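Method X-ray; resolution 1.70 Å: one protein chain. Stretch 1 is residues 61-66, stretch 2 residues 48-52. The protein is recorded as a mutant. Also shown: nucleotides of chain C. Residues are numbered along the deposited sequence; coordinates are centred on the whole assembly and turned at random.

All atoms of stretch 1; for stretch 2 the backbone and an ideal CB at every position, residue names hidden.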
# COMPACT_ATOMS: atom_id res chain seq x y z
N ASP A 61 -4.01 14.97 8.60
CA ASP A 61 -3.79 15.59 7.30
C ASP A 61 -2.31 15.68 6.91
O ASP A 61 -1.94 15.36 5.78
CB ASP A 61 -4.41 16.99 7.28
CG ASP A 61 -5.88 16.98 7.62
OD1 ASP A 61 -6.58 16.03 7.19
OD2 ASP A 61 -6.34 17.90 8.31
N LEU A 62 -1.48 16.13 7.84
CA LEU A 62 -0.05 16.22 7.57
C LEU A 62 0.76 16.17 8.86
O LEU A 62 0.20 16.21 9.95
CB LEU A 62 0.27 17.51 6.79
CG LEU A 62 -0.22 18.81 7.41
CD1 LEU A 62 0.93 19.60 8.05
CD2 LEU A 62 -0.95 19.66 6.36
N ILE A 63 2.07 16.05 8.72
CA ILE A 63 2.96 15.92 9.86
C ILE A 63 4.06 17.00 9.76
O ILE A 63 4.64 17.20 8.71
CB ILE A 63 3.61 14.52 9.91
CG1 ILE A 63 2.52 13.43 9.86
CG2 ILE A 63 4.48 14.39 11.14
CD1 ILE A 63 3.05 12.02 9.61
N VAL A 64 4.34 17.68 10.86
CA VAL A 64 5.37 18.70 10.86
C VAL A 64 6.37 18.36 11.95
O VAL A 64 6.06 17.58 12.84
CB VAL A 64 4.77 20.10 11.06
CG1 VAL A 64 3.88 20.44 9.89
CG2 VAL A 64 4.02 20.20 12.37
N PRO A 65 7.59 18.94 11.89
CA PRO A 65 8.61 18.53 12.85
C PRO A 65 8.42 19.12 14.22
O PRO A 65 7.91 20.24 14.36
CB PRO A 65 9.93 19.05 12.23
CG PRO A 65 9.59 19.51 10.85
CD PRO A 65 8.12 19.84 10.86
N ARG A 66 8.82 18.37 15.25
CA ARG A 66 8.99 18.92 16.58
C ARG A 66 10.12 19.93 16.55
O ARG A 66 11.20 19.62 16.06
CB ARG A 66 9.29 17.82 17.60
CG ARG A 66 8.04 17.10 18.14
CD ARG A 66 8.00 17.17 19.67
NE ARG A 66 8.75 16.07 20.27
CZ ARG A 66 9.32 16.10 21.46
NH1 ARG A 66 9.98 15.03 21.90
NH2 ARG A 66 9.26 17.18 22.22
N UNK A 48 12.06 23.56 5.96
CA UNK A 48 11.05 23.31 6.97
C UNK A 48 9.89 22.53 6.40
O UNK A 48 8.81 23.07 6.23
CB UNK A 48 10.55 24.63 7.57
N UNK A 49 10.13 21.27 6.08
CA UNK A 49 9.16 20.44 5.38
C UNK A 49 8.02 19.86 6.20
O UNK A 49 8.08 19.82 7.43
CB UNK A 49 9.91 19.28 4.72
N UNK A 50 6.98 19.41 5.51
CA UNK A 50 5.97 18.53 6.11
C UNK A 50 6.18 17.09 5.63
O UNK A 50 6.92 16.83 4.66
CB UNK A 50 4.56 19.01 5.76
N UNK A 51 5.49 16.16 6.27
CA UNK A 51 5.46 14.78 5.80
C UNK A 51 4.01 14.33 5.65
O UNK A 51 3.10 14.90 6.25
CB UNK A 51 6.22 13.86 6.76
N UNK A 52 3.82 13.31 4.83
CA UNK A 52 2.48 12.80 4.61
C UNK A 52 2.24 11.61 5.49
O UNK A 52 3.17 10.86 5.77
CB UNK A 52 2.26 12.43 3.14
P U C 3 9.65 14.55 -3.58
OP1 U C 3 10.60 14.48 -4.71
OP2 U C 3 10.13 14.96 -2.23
O5' U C 3 8.45 15.51 -4.02
C5' U C 3 7.66 15.20 -5.17
C4' U C 3 6.20 15.45 -4.86
O4' U C 3 5.63 14.27 -4.23
C3' U C 3 5.94 16.62 -3.92
O3' U C 3 4.85 17.38 -4.39
C2' U C 3 5.59 15.93 -2.60
O2' U C 3 4.73 16.69 -1.78
C1' U C 3 4.90 14.66 -3.09
N1 U C 3 4.94 13.57 -2.11
C2 U C 3 3.76 12.93 -1.82
O2 U C 3 2.70 13.22 -2.34
N3 U C 3 3.86 11.93 -0.89
C4 U C 3 5.00 11.51 -0.23
O4 U C 3 4.93 10.59 0.58
C5 U C 3 6.19 12.23 -0.59
C6 U C 3 6.12 13.21 -1.49
P U C 4 4.86 18.96 -4.24
OP1 U C 4 5.05 19.56 -5.58
OP2 U C 4 5.77 19.32 -3.13
O5' U C 4 3.35 19.29 -3.82
C5' U C 4 2.70 18.58 -2.77
C4' U C 4 1.79 17.52 -3.33
O4' U C 4 1.49 16.55 -2.28
C3' U C 4 0.43 18.00 -3.84
O3' U C 4 0.48 18.38 -5.22
C2' U C 4 -0.48 16.83 -3.49
O2' U C 4 -0.36 15.72 -4.36
C1' U C 4 0.09 16.42 -2.14
N1 U C 4 -0.34 17.28 -1.04
C2 U C 4 -1.34 16.81 -0.21
O2 U C 4 -1.86 15.72 -0.36
N3 U C 4 -1.70 17.66 0.81
C4 U C 4 -1.18 18.91 1.07
O4 U C 4 -1.61 19.56 2.02
C5 U C 4 -0.15 19.33 0.17
C6 U C 4 0.22 18.52 -0.83

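Position 48 lies beyond the part of stretch 2 that touches stretch 1. Its CA-to-CB direction is sideways, and nothing of stretch 1 lies within 5.5 Å of the ideal CB. The phi/psi pair, -155/70, is uncommon but allows a side chain, so the choice stays open. The deposited residue is Gly 48, and it makes no contact here.

Position 49 meets stretch 1 through its backbone. Its carbonyl O is 3.4 Å from CD of Pro 65. A proline has no N-H, so stretch 1 offers this oxygen a carbon and no backbone donor. The ideal CB again has no neighbour in stretch 1 within 5.5 Å, and phi/psi of -79/163 suits almost any residue. The deposited residue is Gly 49. Its O has no hydrogen-bonding partner anywhere in the model.

Position 50 faces a more definite surface. CA-to-CB points sideways, and the ideal CB is 4.3 Å from CD1 of Leu 62 and 4.4 Å from CG1 of Val 64. O of Ile 63 is 3.5 Å from the ideal CB, but it already accepts from the backbone of 51. Leucine, isoleucine, valine or methionine would be reasonable. The deposited residue is Leu 50, with chi1 p and chi2 p. Its CD2 lies 4.3 Å from CD1 of Leu 62, and its CB packs beside CG1 of Val 64. Its CA is 3.2 Å from O of Ile 63, a CA-H...O contact.

Position 51 pairs with Ile 63 in a single antiparallel bridge. N of 51 donates to O of Ile 63 at 2.8 Å, and N of Ile 63 donates to O of 51 at 2.9 Å. Both bonds are backbone to backbone, so they leave the side chain largely free. The ideal CB points sideways and is 4.1 Å from CB of Ile 63, which favours an apolar group. Alanine, valine or another aliphatic residue would suit. The deposited residue is Ala 51. Its methyl rests against Ile 63, with CB to CB at 4.2 Å.

Position 52 points away from stretch 1, but uridines of chain C lie on that side. An aromatic residue could reach them, as could a long polar one. The deposited residue is Phe 52, with chi1 m. Its CE2 is 3.2 Å from O2' of U3, and its CZ is 3.2 Å from O4' of U4. Its O is 4.0 Å from CD1 of Ile 63.

Stretch 2, residues 48-52: GGLAF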
# COMPACT_ATOMS: atom_id res chain seq x y z
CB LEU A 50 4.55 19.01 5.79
CG LEU A 50 4.08 19.08 4.32
CD1 LEU A 50 3.83 17.72 3.66
CD2 LEU A 50 2.82 19.96 4.23
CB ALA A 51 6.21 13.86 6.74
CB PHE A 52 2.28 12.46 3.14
CG PHE A 52 2.34 13.67 2.26
CD1 PHE A 52 1.24 14.51 2.17
CD2 PHE A 52 3.50 14.01 1.59
CE1 PHE A 52 1.29 15.65 1.39
CE2 PHE A 52 3.55 15.14 0.81
CZ PHE A 52 2.44 15.96 0.71
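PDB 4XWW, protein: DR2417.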